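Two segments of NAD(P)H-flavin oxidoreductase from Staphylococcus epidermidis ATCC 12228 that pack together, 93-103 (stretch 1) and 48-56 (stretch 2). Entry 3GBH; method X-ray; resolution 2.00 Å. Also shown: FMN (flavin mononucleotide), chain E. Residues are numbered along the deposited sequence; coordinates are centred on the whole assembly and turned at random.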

ATOM      1  N   GLN B  93      16.645  -5.020  41.344  1.00 23.54           N
ATOM      2  CA  GLN B  93      17.456  -3.843  41.728  1.00 23.59           C
ATOM      3  C   GLN B  93      18.209  -3.256  40.539  1.00 23.60           C
ATOM      4  O   GLN B  93      19.351  -2.787  40.647  1.00 21.67           O
ATOM      5  CB  GLN B  93      18.407  -4.210  42.856  1.00 24.97           C
ATOM      6  CG  GLN B  93      17.678  -4.660  44.118  1.00 26.74           C
ATOM      7  CD  GLN B  93      18.610  -5.208  45.156  1.00 31.44           C
ATOM      8  OE1 GLN B  93      19.632  -4.614  45.446  1.00 34.75           O
ATOM      9  NE2 GLN B  93      18.254  -6.347  45.737  1.00 35.55           N
ATOM     10  N   ASN B  94      17.521  -3.223  39.401  1.00 23.24           N
ATOM     11  CA  ASN B  94      18.104  -2.813  38.158  1.00 23.06           C
ATOM     12  C   ASN B  94      18.660  -1.385  38.165  1.00 23.87           C
ATOM     13  O   ASN B  94      19.528  -1.050  37.338  1.00 23.76           O
ATOM     14  CB  ASN B  94      17.090  -2.984  37.025  1.00 23.87           C
ATOM     15  CG  ASN B  94      15.762  -2.326  37.315  1.00 25.95           C
ATOM     16  OD1 ASN B  94      15.696  -1.112  37.365  1.00 27.14           O
ATOM     17  ND2 ASN B  94      14.676  -3.132  37.495  1.00 24.54           N
ATOM     18  N   TYR B  95      18.132  -0.559  39.075  1.00 23.19           N
ATOM     19  CA  TYR B  95      18.516   0.857  39.214  1.00 25.36           C
ATOM     20  C   TYR B  95      19.935   0.994  39.755  1.00 24.96           C
ATOM     21  O   TYR B  95      20.536   2.066  39.694  1.00 24.94           O
ATOM     22  CB  TYR B  95      17.543   1.604  40.136  1.00 26.30           C
ATOM     23  CG  TYR B  95      17.306   0.881  41.442  1.00 23.99           C
ATOM     24  CD1 TYR B  95      18.249   0.914  42.453  1.00 28.11           C
ATOM     25  CD2 TYR B  95      16.171   0.088  41.622  1.00 27.45           C
ATOM     26  CE1 TYR B  95      18.050   0.226  43.618  1.00 26.60           C
ATOM     27  CE2 TYR B  95      15.964  -0.587  42.776  1.00 23.20           C
ATOM     28  CZ  TYR B  95      16.908  -0.537  43.769  1.00 27.62           C
ATOM     29  OH  TYR B  95      16.694  -1.239  44.940  1.00 28.59           O
ATOM     30  N   GLU B  96      20.495  -0.098  40.264  1.00 24.68           N
ATOM     31  CA  GLU B  96      21.906  -0.071  40.648  1.00 24.74           C
ATOM     32  C   GLU B  96      22.829   0.204  39.454  1.00 25.09           C
ATOM     33  O   GLU B  96      23.957   0.606  39.661  1.00 26.14           O
ATOM     34  CB  GLU B  96      22.326  -1.354  41.390  1.00 24.91           C
ATOM     35  CG  GLU B  96      21.652  -1.549  42.741  1.00 24.92           C
ATOM     36  CD  GLU B  96      22.133  -0.581  43.815  1.00 33.08           C
ATOM     37  OE1 GLU B  96      23.219  -0.006  43.652  1.00 30.95           O
ATOM     38  OE2 GLU B  96      21.422  -0.390  44.818  1.00 36.20           O
ATOM     39  N   LYS B  97      22.361  -0.009  38.225  1.00 24.25           N
ATOM     40  CA  LYS B  97      23.135   0.325  37.003  1.00 26.06           C
ATOM     41  C   LYS B  97      22.832   1.698  36.398  1.00 25.39           C
ATOM     42  O   LYS B  97      23.363   2.057  35.326  1.00 26.42           O
ATOM     43  CB  LYS B  97      22.931  -0.773  35.926  1.00 26.26           C
ATOM     44  CG  LYS B  97      23.561  -2.150  36.345  1.00 26.18           C
ATOM     45  CD  LYS B  97      23.734  -3.059  35.156  1.00 28.10           C
ATOM     46  CE  LYS B  97      24.221  -4.462  35.564  1.00 30.67           C
ATOM     47  NZ  LYS B  97      25.484  -4.435  36.309  1.00 28.28           N
ATOM     48  N   ALA B  98      21.972   2.471  37.057  1.00 25.01           N
ATOM     49  CA  ALA B  98      21.534   3.764  36.523  1.00 24.49           C
ATOM     50  C   ALA B  98      22.710   4.714  36.275  1.00 24.85           C
ATOM     51  O   ALA B  98      22.804   5.327  35.215  1.00 24.34           O
ATOM     52  CB  ALA B  98      20.523   4.411  37.466  1.00 24.41           C
ATOM     53  N   GLU B  99      23.620   4.818  37.239  1.00 25.84           N
ATOM     54  CA  GLU B  99      24.737   5.743  37.110  1.00 26.02           C
ATOM     55  C   GLU B  99      25.583   5.351  35.903  1.00 26.00           C
ATOM     56  O   GLU B  99      25.984   6.204  35.121  1.00 23.49           O
ATOM     57  CB  GLU B  99      25.564   5.814  38.396  1.00 28.07           C
ATOM     58  CG  GLU B  99      24.848   6.538  39.588  1.00 33.20           C
ATOM     59  CD  GLU B  99      24.668   8.057  39.361  1.00 41.83           C
ATOM     60  OE1 GLU B  99      25.257   8.603  38.376  1.00 39.02           O
ATOM     61  OE2 GLU B  99      23.947   8.698  40.181  1.00 41.53           O
ATOM     62  N   GLN B 100      25.789   4.045  35.723  1.00 26.29           N
ATOM     63  CA  GLN B 100      26.577   3.532  34.595  1.00 26.48           C
ATOM     64  C   GLN B 100      25.946   3.847  33.262  1.00 25.57           C
ATOM     65  O   GLN B 100      26.617   4.363  32.366  1.00 24.73           O
ATOM     66  CB  GLN B 100      26.738   2.009  34.697  1.00 26.34           C
ATOM     67  CG  GLN B 100      27.619   1.433  33.613  1.00 26.93           C
ATOM     68  CD  GLN B 100      27.649  -0.083  33.608  1.00 29.54           C
ATOM     69  OE1 GLN B 100      27.108  -0.741  34.509  1.00 31.60           O
ATOM     70  NE2 GLN B 100      28.287  -0.651  32.573  1.00 27.91           N
ATOM     71  N   ILE B 101      24.657   3.506  33.135  1.00 23.90           N
ATOM     72  CA  ILE B 101      23.902   3.651  31.901  1.00 24.29           C
ATOM     73  C   ILE B 101      23.818   5.115  31.499  1.00 24.86           C
ATOM     74  O   ILE B 101      24.155   5.515  30.356  1.00 26.47           O
ATOM     75  CB  ILE B 101      22.442   3.051  32.078  1.00 24.26           C
ATOM     76  CG1 ILE B 101      22.499   1.522  32.213  1.00 23.58           C
ATOM     77  CG2 ILE B 101      21.533   3.365  30.892  1.00 23.39           C
ATOM     78  CD1 ILE B 101      21.155   0.888  32.662  1.00 24.24           C
ATOM     79  N   TYR B 102      23.371   5.929  32.444  1.00 24.21           N
ATOM     80  CA  TYR B 102      23.161   7.337  32.156  1.00 22.97           C
ATOM     81  C   TYR B 102      24.499   8.035  31.999  1.00 21.56           C
ATOM     82  O   TYR B 102      24.642   8.918  31.153  1.00 21.67           O
ATOM     83  CB  TYR B 102      22.259   7.973  33.201  1.00 23.09           C
ATOM     84  CG  TYR B 102      20.790   7.595  32.993  1.00 23.93           C
ATOM     85  CD1 TYR B 102      20.344   6.275  33.107  1.00 26.43           C
ATOM     86  CD2 TYR B 102      19.867   8.555  32.662  1.00 23.02           C
ATOM     87  CE1 TYR B 102      18.976   5.942  32.900  1.00 24.95           C
ATOM     88  CE2 TYR B 102      18.532   8.249  32.463  1.00 26.21           C
ATOM     89  CZ  TYR B 102      18.085   6.958  32.577  1.00 25.69           C
ATOM     90  OH  TYR B 102      16.751   6.701  32.350  1.00 26.92           O
ATOM     91  N   GLY B 103      25.488   7.588  32.756  1.00 22.33           N
ATOM     92  CA  GLY B 103      26.866   8.059  32.598  1.00 22.68           C
ATOM     93  C   GLY B 103      27.389   7.810  31.185  1.00 22.86           C
ATOM     94  O   GLY B 103      28.036   8.674  30.584  1.00 22.37           O
TER
HETATM   95  N1  FMN E 300       8.832   6.590  27.304  1.00 27.46           N
HETATM   96  C2  FMN E 300       8.065   7.683  27.654  1.00 29.52           C
HETATM   97  O2  FMN E 300       8.276   8.779  27.098  1.00 28.69           O
HETATM   98  N3  FMN E 300       7.081   7.555  28.626  1.00 26.78           N
HETATM   99  C4  FMN E 300       6.837   6.345  29.259  1.00 28.96           C
HETATM  100  O4  FMN E 300       5.932   6.304  30.114  1.00 27.82           O
HETATM  101  C4A FMN E 300       7.626   5.222  28.920  1.00 26.60           C
HETATM  102  N5  FMN E 300       7.459   3.993  29.549  1.00 26.48           N
HETATM  103  C5A FMN E 300       8.042   2.867  28.986  1.00 26.08           C
HETATM  104  C6  FMN E 300       7.640   1.595  29.390  1.00 25.93           C
HETATM  105  C7  FMN E 300       8.174   0.457  28.841  1.00 25.34           C
HETATM  106  C7M FMN E 300       7.708  -0.906  29.284  1.00 27.33           C
HETATM  107  C8  FMN E 300       9.145   0.576  27.864  1.00 26.17           C
HETATM  108  C8M FMN E 300       9.710  -0.664  27.249  1.00 24.96           C
HETATM  109  C9  FMN E 300       9.558   1.828  27.440  1.00 25.54           C
HETATM  110  C9A FMN E 300       9.022   2.999  28.000  1.00 27.59           C
HETATM  111  N10 FMN E 300       9.415   4.276  27.594  1.00 27.52           N
HETATM  112  C10 FMN E 300       8.639   5.363  27.951  1.00 29.00           C
HETATM  113  C1' FMN E 300      10.444   4.447  26.483  1.00 26.29           C
HETATM  114  C2' FMN E 300      11.832   4.188  27.049  1.00 26.58           C
HETATM  115  O2' FMN E 300      12.330   5.335  27.725  1.00 27.01           O
HETATM  116  C3' FMN E 300      12.776   3.870  25.900  1.00 27.55           C
HETATM  117  O3' FMN E 300      12.348   2.703  25.249  1.00 27.42           O
HETATM  118  C4' FMN E 300      14.224   3.732  26.345  1.00 29.10           C
HETATM  119  O4' FMN E 300      14.611   5.028  26.777  1.00 27.51           O
HETATM  120  C5' FMN E 300      15.080   3.229  25.183  1.00 27.77           C
HETATM  121  O5' FMN E 300      15.055   4.144  24.072  1.00 25.16           O
HETATM  122  P   FMN E 300      14.566   3.651  22.626  1.00 25.92           P
HETATM  123  O1P FMN E 300      14.584   4.837  21.667  1.00 23.56           O
HETATM  124  O2P FMN E 300      13.167   3.099  22.749  1.00 24.07           O
HETATM  125  O3P FMN E 300      15.399   2.550  22.087  1.00 25.68           O
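Stretch 2, residues 48-56: SVNMQPWRI

A loop with little regular structure can pack against a helix if one long, flexible side chain fills the hollow between helical residues while the loop's backbone carbonyls lie against neighbouring helical side chains. The segment 48-56 of this oxidoreductase is a worked example. It lies on a stretch in which a 3-10 segment, 94-97, passes directly into the helix that begins at Ala98. The loop runs in the reverse order along this surface: Val49 lies by Tyr102, Asn50 and Met51 by Ile101, and Pro53 and Arg55 by Asn94 and Lys97. Its early part is sharply bent, with phi positive at Val49, Asn50 and Gln52, and only from Trp54 onward does it extend into a strand. The backbones come nearest where the CA atoms of Asn94 and Pro53 stand 5.1 Å apart.

Met51, present as selenomethionine, gives up 111 Å² to the contact, more than any other residue. Its CA-to-CB bond points sideways, and the t, p, p rotamer folds the chain so that selenium meets the start of the helix. SE lies 3.7 Å from Ala98 CB, 4.1 Å from Tyr95 CA and 4.2 Å from Ile101 CD1, while the terminal CE of Met51 is 4.2 Å from CE1 of Tyr102. Ala98 and Ile101, three residues apart, and Tyr102, one further, come to the same side of the helix, as its repeat allows, and a single side chain touches all three.

Asn94, with 74 Å² covered, directs its CA-to-CB bond toward the loop. Its CB packs 3.6 Å from Pro53 CB, and its OD1 approaches Met51 CG to 3.2 Å. This buried OD1 has no hydrogen-bonding partner in the model, so close packing here comes with an unsatisfied polar atom. The backbone fares better: water 1 lies 2.7 Å from Asn94 O and 2.8 Å from Met51 O, placed to donate to either, and accepts from Arg55 NH2 at 2.9 Å, tying the two stretches together where their main chains do not bond directly. Arg55 is further steadied by its NH1, which donates to Gln52 O and to Trp54 O, each at 2.8 Å, and Lys97 CE lies over one face of its guanidinium, 3.5 Å from NH2.

The CA-to-CB bond of Ile101, covered over 71 Å², also points toward the loop, but much of what the side chain meets is polar. Its CG2 is 3.6 Å from both Asn50 O and Gln52 NE2, and its CD1 is 3.6 Å from Met51 O. The first two of these partners are already engaged with each other, since Gln52 NE2 donates to Asn50 O at 3.0 Å; the aliphatic branch thus rests on a pair whose polarity is partly spent. At the next residue, Tyr102 OH donates to Val49 O at 2.6 Å, the one direct hydrogen bond between the stretches.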

ATOM      1  N   SER B  48      11.840   0.243  30.265  1.00 24.45           N
ATOM      2  CA  SER B  48      11.333   1.354  31.062  1.00 24.31           C
ATOM      3  C   SER B  48      12.544   2.154  31.561  1.00 23.93           C
ATOM      4  O   SER B  48      13.496   1.583  32.076  1.00 23.66           O
ATOM      5  CB  SER B  48      10.445   0.803  32.214  1.00 25.40           C
ATOM      6  OG  SER B  48      10.000   1.831  33.083  1.00 24.07           O
ATOM      7  N   VAL B  49      12.507   3.471  31.362  1.00 23.94           N
ATOM      8  CA  VAL B  49      13.622   4.403  31.643  1.00 23.70           C
ATOM      9  C   VAL B  49      15.009   3.924  31.200  1.00 24.81           C
ATOM     10  O   VAL B  49      16.020   4.324  31.773  1.00 24.74           O
ATOM     11  CB  VAL B  49      13.614   4.933  33.112  1.00 24.90           C
ATOM     12  CG1 VAL B  49      12.388   5.859  33.288  1.00 25.71           C
ATOM     13  CG2 VAL B  49      13.580   3.808  34.123  1.00 25.70           C
ATOM     14  N   ASN B  50      15.029   3.114  30.138  1.00 23.24           N
ATOM     15  CA  ASN B  50      16.249   2.537  29.602  1.00 23.56           C
ATOM     16  C   ASN B  50      17.101   1.797  30.637  1.00 22.87           C
ATOM     17  O   ASN B  50      18.326   1.744  30.520  1.00 24.00           O
ATOM     18  CB  ASN B  50      17.070   3.614  28.897  1.00 23.94           C
ATOM     19  CG  ASN B  50      18.072   3.035  27.911  1.00 26.18           C
ATOM     20  OD1 ASN B  50      17.833   1.984  27.295  1.00 27.42           O
ATOM     21  ND2 ASN B  50      19.203   3.713  27.763  1.00 23.01           N
HETATM   22  N   MSE B  51      16.445   1.187  31.614  1.00 22.63           N
HETATM   23  CA  MSE B  51      17.171   0.605  32.732  1.00 23.11           C
HETATM   24  C   MSE B  51      17.609  -0.812  32.444  1.00 23.56           C
HETATM   25  O   MSE B  51      18.383  -1.344  33.201  1.00 25.38           O
HETATM   26  CB  MSE B  51      16.369   0.697  34.018  1.00 24.03           C
HETATM   27  CG  MSE B  51      17.237   0.695  35.256  1.00 25.95           C
HETATM   28 SE   MSE B  51      18.345   2.294  35.389  0.75 29.03          SE
HETATM   29  CE  MSE B  51      16.954   3.581  35.776  1.00 27.98           C
ATOM     30  N   GLN B  52      17.138  -1.422  31.356  1.00 22.98           N
ATOM     31  CA  GLN B  52      17.743  -2.654  30.856  1.00 23.19           C
ATOM     32  C   GLN B  52      17.915  -3.716  31.956  1.00 22.95           C
ATOM     33  O   GLN B  52      19.014  -4.137  32.248  1.00 23.86           O
ATOM     34  CB  GLN B  52      19.085  -2.306  30.245  1.00 24.34           C
ATOM     35  CG  GLN B  52      18.966  -1.354  29.069  1.00 24.23           C
ATOM     36  CD  GLN B  52      20.305  -0.797  28.675  1.00 27.85           C
ATOM     37  OE1 GLN B  52      21.197  -1.535  28.197  1.00 24.99           O
ATOM     38  NE2 GLN B  52      20.492   0.493  28.936  1.00 24.29           N
ATOM     39  N   PRO B  53      16.808  -4.154  32.571  1.00 22.69           N
ATOM     40  CA  PRO B  53      16.908  -5.044  33.737  1.00 22.77           C
ATOM     41  C   PRO B  53      17.156  -6.536  33.420  1.00 23.68           C
ATOM     42  O   PRO B  53      17.216  -7.389  34.349  1.00 25.14           O
ATOM     43  CB  PRO B  53      15.550  -4.878  34.378  1.00 23.20           C
ATOM     44  CG  PRO B  53      14.606  -4.727  33.202  1.00 23.01           C
ATOM     45  CD  PRO B  53      15.409  -3.887  32.200  1.00 24.50           C
ATOM     46  N   TRP B  54      17.292  -6.864  32.140  1.00 23.20           N
ATOM     47  CA  TRP B  54      17.391  -8.251  31.721  1.00 22.74           C
ATOM     48  C   TRP B  54      18.776  -8.789  32.000  1.00 23.71           C
ATOM     49  O   TRP B  54      19.773  -8.080  31.826  1.00 23.67           O
ATOM     50  CB  TRP B  54      17.093  -8.413  30.239  1.00 22.59           C
ATOM     51  CG  TRP B  54      17.654  -7.321  29.371  1.00 21.12           C
ATOM     52  CD1 TRP B  54      18.963  -7.089  29.089  1.00 23.24           C
ATOM     53  CD2 TRP B  54      16.908  -6.294  28.701  1.00 23.85           C
ATOM     54  NE1 TRP B  54      19.082  -6.006  28.252  1.00 22.56           N
ATOM     55  CE2 TRP B  54      17.833  -5.491  28.011  1.00 22.26           C
ATOM     56  CE3 TRP B  54      15.550  -5.988  28.608  1.00 21.67           C
ATOM     57  CZ2 TRP B  54      17.445  -4.397  27.250  1.00 21.12           C
ATOM     58  CZ3 TRP B  54      15.158  -4.901  27.856  1.00 22.87           C
ATOM     59  CH2 TRP B  54      16.086  -4.125  27.182  1.00 23.52           C
ATOM     60  N   ARG B  55      18.828 -10.066  32.400  1.00 24.03           N
ATOM     61  CA  ARG B  55      20.094 -10.767  32.650  1.00 23.47           C
ATOM     62  C   ARG B  55      19.989 -12.154  32.032  1.00 24.73           C
ATOM     63  O   ARG B  55      19.100 -12.920  32.384  1.00 25.41           O
ATOM     64  CB  ARG B  55      20.331 -10.896  34.149  1.00 22.74           C
ATOM     65  CG  ARG B  55      20.317  -9.552  34.905  1.00 24.02           C
ATOM     66  CD  ARG B  55      21.463  -8.602  34.538  1.00 22.21           C
ATOM     67  NE  ARG B  55      21.360  -7.391  35.348  1.00 23.97           N
ATOM     68  CZ  ARG B  55      20.876  -6.227  34.931  1.00 24.59           C
ATOM     69  NH1 ARG B  55      20.473  -6.042  33.678  1.00 23.31           N
ATOM     70  NH2 ARG B  55      20.800  -5.226  35.786  1.00 24.92           N
ATOM     71  N   ILE B  56      20.901 -12.484  31.132  1.00 25.22           N
ATOM     72  CA  ILE B  56      20.816 -13.727  30.346  1.00 23.92           C
ATOM     73  C   ILE B  56      21.865 -14.751  30.824  1.00 23.96           C
ATOM     74  O   ILE B  56      23.067 -14.509  30.714  1.00 23.15           O
ATOM     75  CB  ILE B  56      21.022 -13.459  28.847  1.00 23.13           C
ATOM     76  CG1 ILE B  56      20.051 -12.367  28.353  1.00 25.72           C
ATOM     77  CG2 ILE B  56      20.844 -14.806  28.049  1.00 23.18           C
ATOM     78  CD1 ILE B  56      20.282 -11.932  26.901  1.00 26.62           C
TER
HETATM   79  O   HOH W   1      19.975  -2.578  35.099  1.00 12.09           O